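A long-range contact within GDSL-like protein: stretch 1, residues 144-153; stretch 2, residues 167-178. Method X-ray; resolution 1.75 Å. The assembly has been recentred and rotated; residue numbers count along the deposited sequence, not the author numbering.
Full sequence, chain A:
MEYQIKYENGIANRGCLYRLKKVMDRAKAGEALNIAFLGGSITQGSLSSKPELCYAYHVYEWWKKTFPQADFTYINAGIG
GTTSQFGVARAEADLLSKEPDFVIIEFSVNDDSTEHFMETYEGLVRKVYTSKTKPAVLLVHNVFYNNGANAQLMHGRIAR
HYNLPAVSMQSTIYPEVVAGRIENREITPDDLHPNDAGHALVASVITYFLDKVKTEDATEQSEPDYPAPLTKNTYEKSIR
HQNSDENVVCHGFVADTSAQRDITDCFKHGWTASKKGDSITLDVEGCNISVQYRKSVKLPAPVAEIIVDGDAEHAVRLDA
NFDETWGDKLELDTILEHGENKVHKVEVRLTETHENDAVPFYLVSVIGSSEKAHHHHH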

ATOM      1  N   PHE A 144      -5.264  11.813   9.299  1.00 17.75           N
ATOM      2  CA  PHE A 144      -6.197  11.440  10.333  1.00 18.74           C
ATOM      3  C   PHE A 144      -6.917  12.714  10.812  1.00 19.65           C
ATOM      4  O   PHE A 144      -6.250  13.676  11.163  1.00 19.70           O
ATOM      5  CB  PHE A 144      -5.437  10.794  11.494  1.00 20.12           C
ATOM      6  CG  PHE A 144      -5.101   9.346  11.287  1.00 20.85           C
ATOM      7  CD1 PHE A 144      -6.018   8.373  11.651  1.00 23.12           C
ATOM      8  CD2 PHE A 144      -3.910   8.966  10.699  1.00 20.66           C
ATOM      9  CE1 PHE A 144      -5.719   7.034  11.489  1.00 24.52           C
ATOM     10  CE2 PHE A 144      -3.624   7.621  10.516  1.00 23.47           C
ATOM     11  CZ  PHE A 144      -4.531   6.668  10.904  1.00 21.26           C
ATOM     12  N   TYR A 145      -8.262  12.704  10.866  1.00 18.23           N
ATOM     13  CA  TYR A 145      -9.027  13.924  11.225  1.00 19.15           C
ATOM     14  C   TYR A 145      -9.256  14.051  12.745  1.00 21.13           C
ATOM     15  O   TYR A 145      -9.760  15.104  13.212  1.00 20.71           O
ATOM     16  CB  TYR A 145     -10.307  14.016  10.395  1.00 20.49           C
ATOM     17  CG  TYR A 145     -10.034  14.243   8.938  1.00 18.86           C
ATOM     18  CD1 TYR A 145      -9.620  15.477   8.482  1.00 19.19           C
ATOM     19  CD2 TYR A 145     -10.022  13.188   8.034  1.00 21.45           C
ATOM     20  CE1 TYR A 145      -9.302  15.696   7.146  1.00 19.92           C
ATOM     21  CE2 TYR A 145      -9.668  13.382   6.712  1.00 19.58           C
ATOM     22  CZ  TYR A 145      -9.302  14.640   6.261  1.00 21.98           C
ATOM     23  OH  TYR A 145      -8.950  14.848   4.943  1.00 20.67           O
ATOM     24  N   ASN A 146      -8.959  12.995  13.496  1.00 20.85           N
ATOM     25  CA  ASN A 146      -9.104  13.041  14.946  1.00 20.83           C
ATOM     26  C   ASN A 146      -7.981  13.873  15.580  1.00 21.34           C
ATOM     27  O   ASN A 146      -8.230  14.536  16.609  1.00 20.29           O
ATOM     28  CB  ASN A 146      -9.096  11.667  15.597  1.00 21.68           C
ATOM     29  CG  ASN A 146      -7.910  10.832  15.187  1.00 22.64           C
ATOM     30  OD1 ASN A 146      -7.664  10.669  14.005  1.00 27.83           O
ATOM     31  ND2 ASN A 146      -7.170  10.282  16.142  1.00 28.48           N
ATOM     32  N   ASN A 147      -6.790  13.837  14.980  1.00 17.97           N
ATOM     33  CA  ASN A 147      -5.608  14.506  15.584  1.00 18.96           C
ATOM     34  C   ASN A 147      -4.676  15.217  14.595  1.00 19.74           C
ATOM     35  O   ASN A 147      -3.650  15.753  15.046  1.00 19.37           O
ATOM     36  CB  ASN A 147      -4.837  13.490  16.433  1.00 17.49           C
ATOM     37  CG  ASN A 147      -4.289  12.364  15.602  1.00 18.35           C
ATOM     38  OD1 ASN A 147      -4.402  12.390  14.386  1.00 21.36           O
ATOM     39  ND2 ASN A 147      -3.723  11.373  16.248  1.00 25.45           N
ATOM     40  N   GLY A 148      -4.927  15.185  13.276  1.00 17.81           N
ATOM     41  CA  GLY A 148      -4.059  15.855  12.327  1.00 18.53           C
ATOM     42  C   GLY A 148      -2.857  15.027  11.865  1.00 18.37           C
ATOM     43  O   GLY A 148      -2.006  15.566  11.198  1.00 19.22           O
ATOM     44  N   ALA A 149      -2.748  13.763  12.281  1.00 17.03           N
ATOM     45  CA  ALA A 149      -1.508  12.951  12.084  1.00 19.26           C
ATOM     46  C   ALA A 149      -1.441  12.376  10.671  1.00 18.22           C
ATOM     47  O   ALA A 149      -2.445  12.005  10.091  1.00 17.62           O
ATOM     48  CB  ALA A 149      -1.432  11.816  13.079  1.00 20.42           C
ATOM     49  N   ASN A 150      -0.199  12.171  10.198  1.00 18.52           N
ATOM     50  CA  ASN A 150       0.059  11.262   9.078  1.00 19.99           C
ATOM     51  C   ASN A 150       1.560  10.945   9.039  1.00 18.71           C
ATOM     52  O   ASN A 150       2.290  11.384   9.909  1.00 19.24           O
ATOM     53  CB  ASN A 150      -0.468  11.824   7.752  1.00 18.05           C
ATOM     54  CG  ASN A 150       0.319  13.019   7.245  1.00 19.90           C
ATOM     55  OD1 ASN A 150       1.408  13.307   7.748  1.00 16.97           O
ATOM     56  ND2 ASN A 150      -0.234  13.743   6.273  1.00 19.08           N
ATOM     57  N   ALA A 151       1.999  10.156   8.045  1.00 17.34           N
ATOM     58  CA  ALA A 151       3.371   9.760   7.913  1.00 18.35           C
ATOM     59  C   ALA A 151       4.077  10.593   6.832  1.00 17.91           C
ATOM     60  O   ALA A 151       5.098  10.222   6.315  1.00 18.41           O
ATOM     61  CB  ALA A 151       3.450   8.268   7.654  1.00 17.33           C
ATOM     62  N   GLN A 152       3.551  11.792   6.547  1.00 18.52           N
ATOM     63  CA  GLN A 152       4.100  12.652   5.500  1.00 19.45           C
ATOM     64  C   GLN A 152       5.511  13.156   5.879  1.00 19.76           C
ATOM     65  O   GLN A 152       6.270  13.505   4.971  1.00 20.85           O
ATOM     66  CB  GLN A 152       3.142  13.814   5.246  1.00 18.57           C
ATOM     67  CG  GLN A 152       3.563  14.801   4.169  1.00 20.73           C
ATOM     68  CD  GLN A 152       2.517  15.881   4.010  1.00 21.23           C
ATOM     69  OE1 GLN A 152       1.333  15.693   4.343  1.00 18.53           O
ATOM     70  NE2 GLN A 152       2.932  17.023   3.480  1.00 19.54           N
ATOM     71  N   LEU A 153       5.893  13.165   7.164  1.00 19.21           N
ATOM     72  CA  LEU A 153       7.250  13.568   7.503  1.00 20.60           C
ATOM     73  C   LEU A 153       8.226  12.604   6.810  1.00 21.66           C
ATOM     74  O   LEU A 153       9.235  13.014   6.246  1.00 22.01           O
ATOM     75  CB  LEU A 153       7.483  13.524   9.005  1.00 21.74           C
ATOM     76  CG  LEU A 153       8.888  13.937   9.430  1.00 22.36           C
ATOM     77  CD1 LEU A 153       9.107  15.425   9.222  1.00 24.63           C
ATOM     78  CD2 LEU A 153       9.175  13.554  10.863  1.00 25.16           C
ATOM     79  N   VAL A 167       0.961  15.990  -3.057  1.00 19.21           N
ATOM     80  CA  VAL A 167      -0.097  16.806  -2.533  1.00 20.14           C
ATOM     81  C   VAL A 167      -0.574  16.249  -1.187  1.00 20.30           C
ATOM     82  O   VAL A 167      -0.537  15.005  -0.963  1.00 21.48           O
ATOM     83  CB  VAL A 167      -1.251  16.975  -3.536  1.00 23.10           C
ATOM     84  CG1 VAL A 167      -0.795  17.738  -4.773  1.00 24.53           C
ATOM     85  CG2 VAL A 167      -1.900  15.662  -3.923  1.00 26.12           C
ATOM     86  N   SER A 168      -1.120  17.145  -0.350  1.00 17.32           N
ATOM     87  CA  SER A 168      -1.435  16.820   1.048  1.00 18.66           C
ATOM     88  C   SER A 168      -2.802  17.323   1.480  1.00 18.38           C
ATOM     89  O   SER A 168      -3.138  18.474   1.236  1.00 19.75           O
ATOM     90  CB  SER A 168      -0.369  17.356   1.962  1.00 21.06           C
ATOM     91  OG  SER A 168      -0.710  17.157   3.322  1.00 19.62           O
HETATM   92  N   MSE A 169      -3.532  16.474   2.234  1.00 17.25           N
HETATM   93  CA  MSE A 169      -4.763  16.858   2.924  1.00 17.65           C
HETATM   94  C   MSE A 169      -4.486  17.433   4.313  1.00 17.78           C
HETATM   95  O   MSE A 169      -5.340  18.097   4.907  1.00 18.37           O
HETATM   96  CB  MSE A 169      -5.730  15.673   3.033  1.00 16.79           C
HETATM   97  CG  MSE A 169      -5.828  14.881   1.717  1.00 19.17           C
HETATM   98 SE   MSE A 169      -6.333  16.055   0.210  1.00 21.95          SE
HETATM   99  CE  MSE A 169      -5.013  15.365  -1.042  1.00 22.57           C
ATOM    100  N   GLN A 170      -3.275  17.195   4.829  1.00 17.50           N
ATOM    101  CA  GLN A 170      -2.907  17.655   6.169  1.00 17.55           C
ATOM    102  C   GLN A 170      -2.850  19.188   6.225  1.00 20.05           C
ATOM    103  O   GLN A 170      -3.097  19.770   7.289  1.00 19.50           O
ATOM    104  CB  GLN A 170      -1.572  17.029   6.570  1.00 18.19           C
ATOM    105  CG  GLN A 170      -1.109  17.224   8.005  1.00 17.27           C
ATOM    106  CD  GLN A 170       0.164  16.488   8.359  1.00 19.15           C
ATOM    107  OE1 GLN A 170       1.201  16.717   7.740  1.00 19.08           O
ATOM    108  NE2 GLN A 170       0.146  15.663   9.411  1.00 18.58           N
ATOM    109  N   SER A 171      -2.458  19.799   5.117  1.00 19.82           N
ATOM    110  CA  SER A 171      -2.296  21.265   4.956  1.00 20.51           C
ATOM    111  C   SER A 171      -3.439  21.935   4.179  1.00 21.71           C
ATOM    112  O   SER A 171      -3.342  23.165   3.877  1.00 22.52           O
ATOM    113  CB  SER A 171      -0.966  21.533   4.322  1.00 21.91           C
ATOM    114  OG  SER A 171      -0.830  20.781   3.138  1.00 20.67           O
ATOM    115  N   THR A 172      -4.534  21.202   3.882  1.00 19.13           N
ATOM    116  CA  THR A 172      -5.671  21.760   3.154  1.00 19.61           C
ATOM    117  C   THR A 172      -7.013  21.471   3.850  1.00 18.92           C
ATOM    118  O   THR A 172      -7.692  22.427   4.255  1.00 19.71           O
ATOM    119  CB  THR A 172      -5.735  21.217   1.735  1.00 18.89           C
ATOM    120  OG1 THR A 172      -5.611  19.789   1.811  1.00 19.82           O
ATOM    121  CG2 THR A 172      -4.680  21.819   0.847  1.00 20.86           C
ATOM    122  N   ILE A 173      -7.403  20.199   3.981  1.00 17.92           N
ATOM    123  CA  ILE A 173      -8.685  19.826   4.596  1.00 17.73           C
ATOM    124  C   ILE A 173      -8.627  19.930   6.132  1.00 17.81           C
ATOM    125  O   ILE A 173      -9.518  20.473   6.776  1.00 21.19           O
ATOM    126  CB  ILE A 173      -9.112  18.419   4.149  1.00 18.79           C
ATOM    127  CG1 ILE A 173      -9.164  18.318   2.618  1.00 21.85           C
ATOM    128  CG2 ILE A 173     -10.439  18.056   4.772  1.00 21.57           C
ATOM    129  CD1 ILE A 173      -9.662  16.965   2.134  1.00 22.57           C
ATOM    130  N   TYR A 174      -7.612  19.316   6.730  1.00 18.60           N
ATOM    131  CA  TYR A 174      -7.487  19.279   8.210  1.00 17.75           C
ATOM    132  C   TYR A 174      -7.525  20.689   8.783  1.00 18.22           C
ATOM    133  O   TYR A 174      -8.219  20.887   9.779  1.00 20.10           O
ATOM    134  CB  TYR A 174      -6.270  18.479   8.684  1.00 17.55           C
ATOM    135  CG  TYR A 174      -6.052  18.558  10.170  1.00 17.66           C
ATOM    136  CD1 TYR A 174      -6.854  17.897  11.099  1.00 20.38           C
ATOM    137  CD2 TYR A 174      -5.066  19.401  10.649  1.00 18.83           C
ATOM    138  CE1 TYR A 174      -6.665  18.085  12.469  1.00 19.46           C
ATOM    139  CE2 TYR A 174      -4.831  19.556  12.000  1.00 22.18           C
ATOM    140  CZ  TYR A 174      -5.620  18.884  12.925  1.00 20.66           C
ATOM    141  OH  TYR A 174      -5.365  19.075  14.276  1.00 23.16           O
ATOM    142  N   PRO A 175      -6.821  21.705   8.228  1.00 20.78           N
ATOM    143  CA  PRO A 175      -6.933  23.081   8.749  1.00 19.90           C
ATOM    144  C   PRO A 175      -8.365  23.602   8.886  1.00 19.79           C
ATOM    145  O   PRO A 175      -8.668  24.264   9.913  1.00 20.40           O
ATOM    146  CB  PRO A 175      -6.133  23.925   7.742  1.00 22.09           C
ATOM    147  CG  PRO A 175      -5.075  22.918   7.255  1.00 21.80           C
ATOM    148  CD  PRO A 175      -5.807  21.585   7.174  1.00 19.26           C
ATOM    149  N   GLU A 176      -9.258  23.236   7.933  1.00 18.76           N
ATOM    150  CA  GLU A 176     -10.671  23.655   8.016  1.00 20.05           C
ATOM    151  C   GLU A 176     -11.412  22.859   9.103  1.00 21.25           C
ATOM    152  O   GLU A 176     -12.279  23.407   9.814  1.00 22.11           O
ATOM    153  CB  GLU A 176     -11.324  23.633   6.624  1.00 22.20           C
ATOM    154  CG  GLU A 176     -10.768  24.718   5.706  1.00 22.86           C
ATOM    155  CD  GLU A 176     -11.057  26.124   6.221  1.00 26.43           C
ATOM    156  OE1 GLU A 176     -12.200  26.549   6.100  1.00 26.42           O
ATOM    157  OE2 GLU A 176     -10.188  26.742   6.863  1.00 27.07           O
ATOM    158  N   VAL A 177     -11.004  21.604   9.334  1.00 19.02           N
ATOM    159  CA  VAL A 177     -11.572  20.779  10.397  1.00 19.27           C
ATOM    160  C   VAL A 177     -11.156  21.318  11.766  1.00 19.47           C
ATOM    161  O   VAL A 177     -12.000  21.514  12.666  1.00 19.66           O
ATOM    162  CB  VAL A 177     -11.214  19.304  10.242  1.00 19.09           C
ATOM    163  CG1 VAL A 177     -11.606  18.471  11.459  1.00 22.14           C
ATOM    164  CG2 VAL A 177     -11.832  18.750   8.968  1.00 21.58           C
ATOM    165  N   VAL A 178      -9.865  21.560  11.951  1.00 17.86           N
ATOM    166  CA  VAL A 178      -9.422  21.952  13.287  1.00 20.53           C
ATOM    167  C   VAL A 178      -9.985  23.348  13.653  1.00 21.86           C
ATOM    168  O   VAL A 178     -10.139  23.644  14.828  1.00 21.97           O
ATOM    169  CB  VAL A 178      -7.891  21.828  13.436  1.00 21.23           C
ATOM    170  CG1 VAL A 178      -7.117  22.963  12.745  1.00 23.69           C
ATOM    171  CG2 VAL A 178      -7.461  21.699  14.900  1.00 22.23           C
TER
HETATM  172  O   HOH W   1       1.732  19.601   3.469  1.00 22.43           O

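Stretch 2 leaves a strand, turns through a loop and enters a helix, while stretch 1 is mostly loop and turn until its helix begins at Gln152. The pairing runs antiparallel in sequence: Ser168 CA lies 8.2 Å from Gln152 CA, and Tyr174 CA lies 6.3 Å from Tyr145 CA. The backbones never pair directly, so side chains reaching across the gap do the joining, and together the stretches bury 516 Å².

The first tie comes at the end of the strand. Ser168 points toward stretch 1 and its OG donates to Gln152 OE1 at 2.7 Å. The same hydroxyl oxygen accepts from Gln170 N at 3.0 Å, so one small polar group holds its own turn and the neighbouring stretch together. Gln152 meets it with an extended side chain, chi1 and chi2 both t, and its OE1 also accepts from Asn150 ND2 at 3.2 Å.

Met169, a selenomethionine in the crystal, adds a lesser contact, its CB 3.8 Å from Tyr145 OH. Within stretch 2, Met169 O accepts from Tyr174 N at 3.2 Å as the chain turns into the helix.

Gln170 is the long-armed partner. Also extended at chi1 and chi2, it brings NE2 to Gly148 O at 2.8 Å with a favourable 160° angle, satisfying a backbone carbonyl of the turn. Asn150 OD1 lies 3.1 Å from Gln170 NE2, but the angle is poor and no hydrogen bond results; OD1 instead accepts from Gln152 N at 2.9 Å. Next, Ser171 joins the network through water 1, which donates to Ser171 OG and accepts from Gln152 NE2, each at 2.8 Å.

From Ile173 onward the chemistry turns apolar. Ile173 CG2 packs 3.5 Å from Tyr145 CE1.

Tyr174 offers its ring to Gly148. The glycine CA stands 3.5 Å from the centroid of the ring atoms of Tyr174, only 15° off the normal, a CH-pi contact over the face. Glycine suits this site twice over: a CB on Gly148 would fall 2.7 Å from Tyr174 CZ, and at phi 86° and psi 4° it would also jam against the preceding carbonyl oxygen. The rule to read here is that a glycine in a turn can let an aromatic ring approach its CA closely.

One turn after Ile173, Val177 CG2 sits 4.0 Å from Tyr145 CD1. The four-residue spacing lets two branched side chains address the same buried tyrosine.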